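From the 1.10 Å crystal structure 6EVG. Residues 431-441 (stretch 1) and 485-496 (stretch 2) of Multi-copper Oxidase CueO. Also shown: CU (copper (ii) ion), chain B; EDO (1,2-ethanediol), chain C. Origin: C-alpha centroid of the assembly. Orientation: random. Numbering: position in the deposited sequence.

Stretch 1 431-441: EMPHPFHIHGA
Stretch 2, residues 485-496: PFMFHCHVLEHE

Two antiparallel strands, 434-438 and 486-490, form the framework of this contact; their axes approach to 4.8 Å with N-to-C directions at 176°. The register is fixed by CA-CA distances: F436 to C490 4.9 Å, H437 to H489 5.6 Å, I438 to F488 4.3 Å. The wide pair is the hydrogen-bonded one: H437 N donates to H489 O at 2.9 Å (164°), and H489 N returns the bond to H437 O at 2.9 Å (149°). The ladder extends outward through H439 N to M487 O (2.9 Å, 168°) and H491 N to P435 O (2.8 Å, 155°). P435 has no amide hydrogen but still accepts through its carbonyl. Extended phi/psi values carry the pairing (H437 -134/134, F488 -138/147, H489 -169/171); after C490, H491 turns to -94/9, and V492 occupies the N-cap position, right before the helix that begins at L493.

Metal coordination crosses the contact. The copper ion is bound by H434 ND1 at 2.0 Å, C490 SG at 2.2 Å and H495 ND1 at 2.0 Å, so strand, strand and helix each supply one ligand. H434 (chi1 m, chi2 -98°) and H495 (chi1 m, chi2 175°) meet rim to rim, centroids 5.0 Å apart and planes at 40°; H434 ND1 and H495 ND1, 3.3 Å apart, share the metal rather than a hydrogen bond. C490 (chi1 t) also receives a hydrogen bond at SG from V492 N, 3.3 Å. M432 (chi1 p, chi2 t, chi3 m) sets SD 3.7 Å from H495 CE1, at the ring edge.

Among the other polar side chains, H439 (chi1 m) and H489 (chi1 p) join NE2 to NE2 at 2.8 Å, and either could be the donor. Their remaining nitrogens are also used: H489 ND1 donates to C490 O at 2.8 Å, and H439 ND1 to O1 of ethanediol at 2.8 Å. M487 N, by contrast, is buried without a partner.

Apolar packing completes the contact, which buries 762 Å² in total. F436 (chi1 t), I438 (t, t), F488 (chi1 p) and C490 share one sheet face, with F436 CE1 4.1 Å from F488 CD2 and I438 CG1 4.0 Å from F488 CB; H437 (chi1 t) and H489 occupy the other. P435 CD lies 3.7 Å from V492 CG2. M487 CB sits over the H439 ring, 4.3 Å from its centroid. G440 (phi/psi 76/12) places CA 3.4 Å from the F486 ring centroid; an ideal CB there would fall 2.2 Å from F486 CD2, so glycine suits both the backbone and the packing.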

# COMPACT_ATOMS: atom_id res chain seq x y z
N GLU A 431 -21.52 -6.69 0.01
CA GLU A 431 -21.92 -5.85 -1.14
C GLU A 431 -20.81 -5.54 -2.11
O GLU A 431 -21.07 -5.43 -3.31
CB GLU A 431 -22.57 -4.55 -0.72
CG GLU A 431 -23.90 -4.70 0.03
CD GLU A 431 -23.73 -4.70 1.54
OE1 GLU A 431 -22.60 -4.98 2.05
OE2 GLU A 431 -24.74 -4.46 2.23
N MET A 432 -19.59 -5.40 -1.62
CA MET A 432 -18.41 -5.04 -2.46
C MET A 432 -17.18 -5.69 -1.86
O MET A 432 -17.20 -6.09 -0.69
CB MET A 432 -18.24 -3.54 -2.59
CG MET A 432 -17.87 -2.82 -1.29
SD MET A 432 -17.63 -1.04 -1.47
CE MET A 432 -16.00 -0.89 -2.15
N PRO A 433 -16.08 -5.76 -2.62
CA PRO A 433 -14.82 -6.25 -2.07
C PRO A 433 -14.18 -5.20 -1.14
O PRO A 433 -14.46 -4.01 -1.31
CB PRO A 433 -13.96 -6.45 -3.29
CG PRO A 433 -14.70 -6.03 -4.47
CD PRO A 433 -15.97 -5.44 -4.05
N HIS A 434 -13.36 -5.69 -0.21
CA HIS A 434 -12.66 -4.77 0.72
C HIS A 434 -11.24 -5.21 0.88
O HIS A 434 -10.97 -6.38 1.11
CB HIS A 434 -13.33 -4.77 2.12
CG HIS A 434 -14.74 -4.29 2.13
ND1 HIS A 434 -15.11 -3.00 2.46
CD2 HIS A 434 -15.90 -4.95 1.82
CE1 HIS A 434 -16.42 -2.89 2.34
NE2 HIS A 434 -16.92 -4.04 1.94
N PRO A 435 -10.27 -4.26 0.82
CA PRO A 435 -8.85 -4.60 1.12
C PRO A 435 -8.61 -4.61 2.64
O PRO A 435 -8.67 -3.62 3.30
CB PRO A 435 -8.12 -3.48 0.41
CG PRO A 435 -9.05 -2.30 0.45
CD PRO A 435 -10.46 -2.89 0.36
N PHE A 436 -8.28 -5.77 3.16
CA PHE A 436 -7.90 -5.94 4.55
C PHE A 436 -6.44 -5.56 4.76
O PHE A 436 -5.59 -6.06 4.04
CB PHE A 436 -8.06 -7.42 4.90
CG PHE A 436 -7.58 -7.80 6.27
CD1 PHE A 436 -8.38 -7.56 7.38
CD2 PHE A 436 -6.38 -8.43 6.48
CE1 PHE A 436 -7.93 -7.96 8.63
CE2 PHE A 436 -5.94 -8.81 7.70
CZ PHE A 436 -6.73 -8.54 8.82
N HIS A 437 -6.15 -4.77 5.81
CA HIS A 437 -4.77 -4.52 6.21
C HIS A 437 -4.66 -4.68 7.72
O HIS A 437 -5.51 -4.19 8.47
CB HIS A 437 -4.29 -3.10 5.78
CG HIS A 437 -2.93 -2.69 6.32
ND1 HIS A 437 -1.81 -3.51 6.18
CD2 HIS A 437 -2.50 -1.57 6.94
CE1 HIS A 437 -0.77 -2.88 6.75
NE2 HIS A 437 -1.16 -1.71 7.19
N ILE A 438 -3.61 -5.40 8.14
CA ILE A 438 -3.26 -5.51 9.56
C ILE A 438 -1.91 -4.85 9.79
O ILE A 438 -0.94 -5.09 9.07
CB ILE A 438 -3.32 -6.97 10.03
CG1 ILE A 438 -3.13 -7.04 11.55
CG2 ILE A 438 -2.36 -7.89 9.31
CD1 ILE A 438 -3.64 -8.35 12.18
N HIS A 439 -1.86 -4.00 10.81
CA HIS A 439 -0.62 -3.40 11.29
C HIS A 439 0.07 -4.35 12.28
O HIS A 439 -0.61 -4.93 13.13
CB HIS A 439 -0.86 -2.08 12.02
CG HIS A 439 -1.60 -1.04 11.27
ND1 HIS A 439 -1.40 0.29 11.54
CD2 HIS A 439 -2.51 -1.08 10.27
CE1 HIS A 439 -2.19 1.01 10.76
NE2 HIS A 439 -2.87 0.19 9.97
N GLY A 440 1.40 -4.43 12.21
CA GLY A 440 2.11 -5.14 13.27
C GLY A 440 2.06 -6.64 13.25
O GLY A 440 2.48 -7.28 14.20
N ALA A 441 1.60 -7.22 12.14
CA ALA A 441 1.53 -8.65 11.96
C ALA A 441 1.64 -8.94 10.45
O ALA A 441 1.56 -8.00 9.62
CB ALA A 441 0.26 -9.21 12.52
N PRO A 485 -1.94 0.46 20.71
CA PRO A 485 -2.42 -0.75 20.06
C PRO A 485 -2.08 -0.78 18.58
O PRO A 485 -1.98 0.26 17.91
CB PRO A 485 -3.93 -0.69 20.26
CG PRO A 485 -4.21 0.74 20.45
CD PRO A 485 -3.04 1.33 21.14
N PHE A 486 -1.96 -2.00 18.03
CA PHE A 486 -1.96 -2.16 16.56
C PHE A 486 -3.39 -2.17 16.08
O PHE A 486 -4.34 -2.20 16.89
CB PHE A 486 -1.18 -3.42 16.18
CG PHE A 486 0.32 -3.29 16.13
CD1 PHE A 486 0.94 -2.26 15.47
CD2 PHE A 486 1.14 -4.27 16.71
CE1 PHE A 486 2.34 -2.21 15.35
CE2 PHE A 486 2.51 -4.20 16.63
CZ PHE A 486 3.11 -3.16 15.93
N MET A 487 -3.59 -2.04 14.80
CA MET A 487 -4.90 -1.91 14.21
C MET A 487 -5.06 -2.86 13.05
O MET A 487 -4.08 -3.26 12.44
CB MET A 487 -5.14 -0.48 13.76
CG MET A 487 -4.92 0.44 15.02
SD MET A 487 -5.19 2.14 14.72
CE MET A 487 -6.81 2.21 15.14
N PHE A 488 -6.31 -3.16 12.72
CA PHE A 488 -6.67 -3.84 11.49
C PHE A 488 -7.90 -3.18 10.94
O PHE A 488 -8.77 -2.74 11.70
CB PHE A 488 -6.77 -5.36 11.67
CG PHE A 488 -7.81 -5.83 12.66
CD1 PHE A 488 -7.52 -5.87 14.00
CD2 PHE A 488 -9.05 -6.34 12.27
CE1 PHE A 488 -8.44 -6.40 14.94
CE2 PHE A 488 -9.96 -6.85 13.20
CZ PHE A 488 -9.65 -6.88 14.54
N HIS A 489 -8.02 -3.13 9.60
CA HIS A 489 -9.04 -2.29 9.02
C HIS A 489 -9.19 -2.57 7.53
O HIS A 489 -8.34 -3.19 6.92
CB HIS A 489 -8.73 -0.78 9.26
CG HIS A 489 -7.38 -0.34 8.77
ND1 HIS A 489 -7.21 0.20 7.52
CD2 HIS A 489 -6.17 -0.33 9.35
CE1 HIS A 489 -5.92 0.52 7.38
NE2 HIS A 489 -5.26 0.17 8.46
N CYS A 490 -10.24 -1.97 6.97
CA CYS A 490 -10.37 -1.84 5.53
C CYS A 490 -9.47 -0.71 5.08
O CYS A 490 -9.38 0.34 5.72
CB CYS A 490 -11.80 -1.58 5.15
SG CYS A 490 -12.01 -1.45 3.36
N HIS A 491 -8.80 -0.91 3.94
CA HIS A 491 -7.95 0.09 3.32
C HIS A 491 -8.64 0.95 2.25
O HIS A 491 -7.95 1.75 1.61
CB HIS A 491 -6.62 -0.53 2.81
CG HIS A 491 -5.41 0.32 3.03
ND1 HIS A 491 -5.12 1.47 2.35
CD2 HIS A 491 -4.40 0.17 3.95
CE1 HIS A 491 -3.98 2.00 2.87
NE2 HIS A 491 -3.52 1.21 3.81
N VAL A 492 -9.98 0.83 2.12
CA VAL A 492 -10.76 1.89 1.49
C VAL A 492 -10.85 2.99 2.54
O VAL A 492 -11.43 2.80 3.58
CB VAL A 492 -12.16 1.39 1.04
CG1 VAL A 492 -13.04 2.53 0.63
CG2 VAL A 492 -12.00 0.43 -0.11
N LEU A 493 -10.20 4.11 2.26
CA LEU A 493 -9.95 5.06 3.35
C LEU A 493 -11.23 5.66 3.88
O LEU A 493 -11.33 5.98 5.09
CB LEU A 493 -8.97 6.13 2.89
CG LEU A 493 -7.61 5.59 2.43
CD1 LEU A 493 -6.70 6.76 2.10
CD2 LEU A 493 -6.99 4.70 3.49
N GLU A 494 -12.24 5.84 3.03
CA GLU A 494 -13.55 6.30 3.51
C GLU A 494 -14.15 5.32 4.52
O GLU A 494 -14.75 5.74 5.54
CB GLU A 494 -14.49 6.48 2.33
CG GLU A 494 -14.15 7.66 1.46
CD GLU A 494 -12.84 7.55 0.70
OE1 GLU A 494 -12.60 6.46 0.10
OE2 GLU A 494 -12.09 8.55 0.66
N HIS A 495 -13.99 4.03 4.27
CA HIS A 495 -14.58 2.98 5.15
C HIS A 495 -13.85 3.02 6.49
O HIS A 495 -14.50 2.95 7.54
CB HIS A 495 -14.47 1.61 4.51
CG HIS A 495 -15.35 1.45 3.33
ND1 HIS A 495 -15.27 0.27 2.61
CD2 HIS A 495 -16.30 2.24 2.78
CE1 HIS A 495 -16.20 0.38 1.67
NE2 HIS A 495 -16.81 1.56 1.73
N GLU A 496 -12.52 3.07 6.47
CA GLU A 496 -11.77 3.18 7.71
C GLU A 496 -12.22 4.45 8.52
O GLU A 496 -12.42 4.38 9.72
CB GLU A 496 -10.29 3.32 7.30
CG GLU A 496 -9.31 3.44 8.40
CD GLU A 496 -7.94 3.85 7.83
OE1 GLU A 496 -7.48 3.30 6.85
OE2 GLU A 496 -7.49 4.72 8.36
CU CU B . -14.11 -1.34 2.91
C1 EDO C . 0.23 1.50 14.68
O1 EDO C . 0.39 0.53 13.64
C2 EDO C . -1.00 2.31 14.66
O2 EDO C . -1.25 2.84 13.34